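Local atomic coordinates of ferritin (Pseudo-nitzschia multiseries, PDB entry 4ISP), a protein that probably stores iron in a soluble, non-toxic form, taking it up as ferrous ions and depositing it as ferric hydroxides after oxidation. Residues 83-88 with 140-145. Numbering follows the deposited sequence.
Sequences SPEDVW and AKVTDE
The indole of W88 meets V142 through its pyrrole part: methyl CG2 of V142 sits 4.0 Å from W88 CD1 and almost as near NE1, approaching the ring obliquely. Elsewhere round the indole, the rings of F30 and Y41 meet it at inclined planes and M38 and M42 of helix 36-62 also touch it; Y41 binds iron, and the indole, its side chain about 8 Å from a bound iron, is consistent with a second-shell position. The second flat group, the carboxylate of E85, meets T143, its OE2 3.7 Å from methyl CG2 and its OE1 4.0 Å from CA. V142 fills the gap between the helices by dividing its branches: CG1, anti to the backbone N (chi1 162°), packs against the backbone of E85 and, at 4.3 Å, against CB of P84, leaving CG2 for the indole. These residues join the start of helix 84-111 to the end of helix 115-145, antiparallel neighbours in the four-helix bundle of the ferritin fold, whose local axes come within 9.6 Å at an angle of 162°. Helix 151-159 closes over this end of the bundle, its L152 touching both P84 and V142. At the outer side of the interface the E85 chain, extended beyond CG, crosses T143 at about a right angle, with CG 3.5 Å from OG1. That hydroxyl is bonded to the carbonyl of L139, one turn back, so the meeting with E85 is one of van der Waals contact. An alanine in place of E85 would remove the carbon chain lying against T143 and would probably leave the threonine methyl less covered. Where helix 84-111 begins, S83 and D86 form a capping box, though both of its bonds are weak.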
loop_
_atom_site.group_PDB
_atom_site.type_symbol
_atom_site.label_atom_id
_atom_site.label_comp_id
_atom_site.label_asym_id
_atom_site.label_seq_id
_atom_site.Cartn_x
_atom_site.Cartn_y
_atom_site.Cartn_z
ATOM N N SER A 83 38.490 40.366 -16.319
ATOM C CA SER A 83 37.140 40.074 -16.805
ATOM C C SER A 83 36.950 38.549 -16.762
ATOM O O SER A 83 37.944 37.812 -16.639
ATOM C CB SER A 83 36.980 40.588 -18.244
ATOM O OG SER A 83 37.622 39.692 -19.085
ATOM N N PRO A 84 35.692 38.069 -16.865
ATOM C CA PRO A 84 35.530 36.635 -16.852
ATOM C C PRO A 84 36.328 35.983 -17.970
ATOM O O PRO A 84 36.846 34.928 -17.786
ATOM C CB PRO A 84 34.031 36.452 -17.082
ATOM C CG PRO A 84 33.416 37.691 -16.470
ATOM C CD PRO A 84 34.401 38.787 -16.778
ATOM N N GLU A 85 36.452 36.637 -19.111
ATOM C CA GLU A 85 37.273 36.127 -20.186
ATOM C C GLU A 85 38.698 35.766 -19.772
ATOM O O GLU A 85 39.196 34.676 -20.103
ATOM C CB GLU A 85 37.346 37.178 -21.259
ATOM C CG GLU A 85 37.205 36.629 -22.624
ATOM C CD GLU A 85 36.949 37.781 -23.599
ATOM O OE1 GLU A 85 35.943 38.575 -23.405
ATOM O OE2 GLU A 85 37.787 37.877 -24.528
ATOM N N ASP A 86 39.347 36.655 -19.022
ATOM C CA ASP A 86 40.708 36.375 -18.558
ATOM C C ASP A 86 40.706 35.107 -17.692
ATOM O O ASP A 86 41.585 34.283 -17.841
ATOM C CB ASP A 86 41.272 37.538 -17.715
ATOM C CG ASP A 86 41.357 38.850 -18.501
ATOM O OD1 ASP A 86 41.410 38.830 -19.748
ATOM O OD2 ASP A 86 41.383 39.881 -17.842
ATOM N N VAL A 87 39.718 34.976 -16.784
ATOM C CA VAL A 87 39.697 33.825 -15.839
ATOM C C VAL A 87 39.529 32.547 -16.621
ATOM O O VAL A 87 40.292 31.566 -16.435
ATOM C CB VAL A 87 38.551 33.930 -14.831
ATOM C CG1 VAL A 87 38.644 32.866 -13.733
ATOM C CG2 VAL A 87 38.521 35.302 -14.201
ATOM N N TRP A 88 38.518 32.514 -17.496
ATOM C CA TRP A 88 38.312 31.277 -18.313
ATOM C C TRP A 88 39.487 30.926 -19.183
ATOM O O TRP A 88 39.752 29.744 -19.457
ATOM C CB TRP A 88 37.030 31.357 -19.160
ATOM C CG TRP A 88 35.831 31.216 -18.312
ATOM C CD1 TRP A 88 35.035 32.239 -17.858
ATOM C CD2 TRP A 88 35.288 30.008 -17.755
ATOM N NE1 TRP A 88 33.998 31.733 -17.080
ATOM C CE2 TRP A 88 34.162 30.366 -16.992
ATOM C CE3 TRP A 88 35.652 28.668 -17.822
ATOM C CZ2 TRP A 88 33.385 29.421 -16.326
ATOM C CZ3 TRP A 88 34.875 27.735 -17.190
ATOM C CH2 TRP A 88 33.745 28.112 -16.445
ATOM N N ALA A 140 34.502 30.127 -25.514
ATOM C CA ALA A 140 33.843 30.650 -26.767
ATOM C C ALA A 140 32.519 31.399 -26.467
ATOM O O ALA A 140 32.268 32.497 -27.008
ATOM C CB ALA A 140 33.624 29.544 -27.829
ATOM N N LYS A 141 31.673 30.813 -25.615
ATOM C CA LYS A 141 30.391 31.454 -25.290
ATOM C C LYS A 141 30.638 32.787 -24.527
ATOM O O LYS A 141 30.002 33.802 -24.787
ATOM C CB LYS A 141 29.495 30.501 -24.436
ATOM C CG LYS A 141 29.019 29.219 -25.204
ATOM C CD LYS A 141 28.472 28.175 -24.204
ATOM C CE LYS A 141 27.967 26.912 -24.900
ATOM N NZ LYS A 141 28.933 26.595 -25.994
ATOM N N VAL A 142 31.535 32.745 -23.553
ATOM C CA VAL A 142 31.864 33.891 -22.755
ATOM C C VAL A 142 32.399 35.031 -23.645
ATOM O O VAL A 142 31.903 36.152 -23.536
ATOM C CB VAL A 142 32.882 33.526 -21.647
ATOM C CG1 VAL A 142 33.589 34.773 -21.070
ATOM C CG2 VAL A 142 32.146 32.750 -20.583
ATOM N N THR A 143 33.375 34.745 -24.508
ATOM C CA THR A 143 33.973 35.740 -25.421
ATOM C C THR A 143 32.870 36.332 -26.325
ATOM O O THR A 143 32.723 37.555 -26.438
ATOM C CB THR A 143 35.129 35.067 -26.237
ATOM O OG1 THR A 143 36.069 34.574 -25.278
ATOM C CG2 THR A 143 35.856 36.067 -27.163
ATOM N N ASP A 144 32.035 35.469 -26.901
ATOM C CA ASP A 144 30.987 35.956 -27.832
ATOM C C ASP A 144 29.887 36.818 -27.109
ATOM O O ASP A 144 29.586 37.953 -27.510
ATOM C CB ASP A 144 30.448 34.758 -28.622
ATOM C CG ASP A 144 29.529 35.145 -29.760
ATOM O OD1 ASP A 144 29.600 36.315 -30.223
ATOM O OD2 ASP A 144 28.767 34.248 -30.223
ATOM N N GLU A 145 29.369 36.345 -25.988
ATOM C CA GLU A 145 28.361 37.108 -25.255
ATOM C C GLU A 145 28.895 38.415 -24.626
ATOM O O GLU A 145 28.123 39.354 -24.340
ATOM C CB GLU A 145 27.754 36.268 -24.141
ATOM C CG GLU A 145 26.884 35.105 -24.622
ATOM C CD GLU A 145 25.937 34.561 -23.517
ATOM O OE1 GLU A 145 26.035 34.969 -22.311
ATOM O OE2 GLU A 145 25.065 33.718 -23.841
#